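Local coordinates for Hut operon positive regulatory protein (Bacillus subtilis, PDB 4H4L) that binds cis-acting regulatory sequences on mRNA when activated by histidine, suppressing transcription termination and so switching on the hut operon for histidine utilization, at the interface of chains A and B. Sequence-based numbering; all coordinates share one arbitrary frame. Chains: chain A/B, Hut operon positive regulatory protein.

The interface of chains A and B. Residues chain A 47, 51, 76, 80, 91; chain B 90, 92, 95-96.
B:Leu96, in the short 3-10 helix 94-96 of one subunit, packs its isobutyl group against an apolar surface of a neighbouring subunit formed by A:Ala47, A:Met80 and A:Met91, with the engineered A:Ile51 alongside its backbone. HutP is a homohexamer, and this patch is one part of a larger contact between two copies that are not related by an exact two-fold.

The hydrophobic packing centres on the two methyl branches of B:Leu96. CD2 is touched by several partners: the terminal methyl CE of A:Met80 at 3.7 Å, the thioether SD of A:Met91 at 3.8 Å, and the methyl CB of A:Ala47, at the start of helix 47-60. CD1 meets A:Met80, whose chain bends at chi2 and chi3 (-90° and 94°) and thereby brings CE up against both branches. A:Met91 crosses the leucine at about a right angle; it is extended through chi2 and turns only at chi3, presenting CG and SD to CD2. From helix 47-60, CD1 of A:Ile51 packs 3.9 Å from CA of B:Leu96.

Polar contacts flank this core. The phenol OH of A:Tyr76, on helix 70-87, donates a hydrogen bond of 2.8 Å to the backbone O of B:Leu96. The carbonyl oxygen lies in the plane of the ring at its edge, whereas the hydroxyl is tilted 27° from the carbonyl plane. This bond anchors the main chain of the same residue whose side chain packs between A:Ala47, A:Met80 and A:Met91, tying the end of the 3-10 helix to the neighbouring subunit. A:Tyr76 also lines a histidine pocket, so the bond may link the ligand site to this subunit contact.

On the other flank, B:Glu90 turns its carboxylate towards the backbone of A:Met91. Its CD lies 3.7 Å from CB of A:Met91, and the backbone N of A:Met91 makes a weak hydrogen bond of 3.5 Å to the carboxylate oxygen OE1 of B:Glu90, with OE2 almost as near, at 3.6 Å from the same N.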
# COMPACT_ATOMS: atom_id res chain seq x y z
N ALA A 47 2.21 -2.89 -16.49
CA ALA A 47 2.21 -4.14 -15.73
C ALA A 47 1.37 -5.28 -16.37
O ALA A 47 1.73 -6.46 -16.27
CB ALA A 47 1.72 -3.85 -14.32
N ILE A 51 2.11 -9.35 -16.96
CA ILE A 51 1.27 -10.45 -16.49
C ILE A 51 0.84 -11.35 -17.68
O ILE A 51 0.88 -12.58 -17.57
CB ILE A 51 0.04 -9.87 -15.72
CG1 ILE A 51 0.52 -9.07 -14.50
CG2 ILE A 51 -0.97 -10.96 -15.34
CD1 ILE A 51 -0.55 -8.21 -13.88
N TYR A 76 -1.85 -16.07 -11.57
CA TYR A 76 -2.13 -14.67 -11.52
C TYR A 76 -1.51 -14.15 -10.24
O TYR A 76 -0.65 -13.24 -10.27
CB TYR A 76 -3.61 -14.36 -11.57
CG TYR A 76 -3.85 -12.88 -11.51
CD1 TYR A 76 -3.57 -12.05 -12.63
CD2 TYR A 76 -4.34 -12.28 -10.34
CE1 TYR A 76 -3.78 -10.66 -12.55
CE2 TYR A 76 -4.56 -10.92 -10.26
CZ TYR A 76 -4.28 -10.13 -11.35
OH TYR A 76 -4.50 -8.79 -11.22
N MET A 80 1.53 -11.41 -9.12
CA MET A 80 1.31 -10.18 -8.32
C MET A 80 2.41 -10.12 -7.31
O MET A 80 3.09 -9.10 -7.16
CB MET A 80 0.03 -10.19 -7.48
CG MET A 80 -1.26 -10.06 -8.23
SD MET A 80 -1.68 -8.33 -8.38
CE MET A 80 -0.94 -8.06 -9.99
N MET A 91 2.40 -0.64 -7.51
CA MET A 91 2.57 -1.61 -8.58
C MET A 91 2.14 -0.94 -9.85
O MET A 91 1.13 -1.32 -10.46
CB MET A 91 1.75 -2.87 -8.31
CG MET A 91 2.30 -4.10 -9.01
SD MET A 91 1.40 -5.63 -8.60
CE MET A 91 1.97 -5.87 -6.92
N GLU B 90 -4.07 -3.26 -4.36
CA GLU B 90 -3.69 -2.34 -5.40
C GLU B 90 -4.99 -2.03 -6.05
O GLU B 90 -5.72 -2.94 -6.46
CB GLU B 90 -2.70 -2.97 -6.37
CG GLU B 90 -1.29 -3.17 -5.78
CD GLU B 90 -0.49 -1.87 -5.53
OE1 GLU B 90 -0.77 -0.78 -6.14
OE2 GLU B 90 0.47 -1.95 -4.72
N LEU B 92 -6.23 -1.22 -8.71
CA LEU B 92 -6.12 -1.24 -10.14
C LEU B 92 -6.91 -2.40 -10.72
O LEU B 92 -6.93 -3.48 -10.16
CB LEU B 92 -4.67 -1.44 -10.49
CG LEU B 92 -3.75 -0.32 -10.04
CD1 LEU B 92 -2.34 -0.87 -9.90
CD2 LEU B 92 -3.85 0.82 -11.05
N SER B 95 -5.04 -2.19 -15.61
CA SER B 95 -3.59 -2.03 -15.63
C SER B 95 -2.87 -3.18 -14.90
O SER B 95 -1.66 -3.39 -15.09
CB SER B 95 -3.16 -0.65 -15.13
OG SER B 95 -2.95 -0.69 -13.73
N LEU B 96 -3.63 -3.96 -14.12
CA LEU B 96 -3.13 -5.26 -13.63
C LEU B 96 -3.87 -6.42 -14.25
O LEU B 96 -3.91 -7.50 -13.67
CB LEU B 96 -3.22 -5.41 -12.10
CG LEU B 96 -2.38 -4.49 -11.20
CD1 LEU B 96 -2.74 -4.77 -9.75
CD2 LEU B 96 -0.87 -4.65 -11.45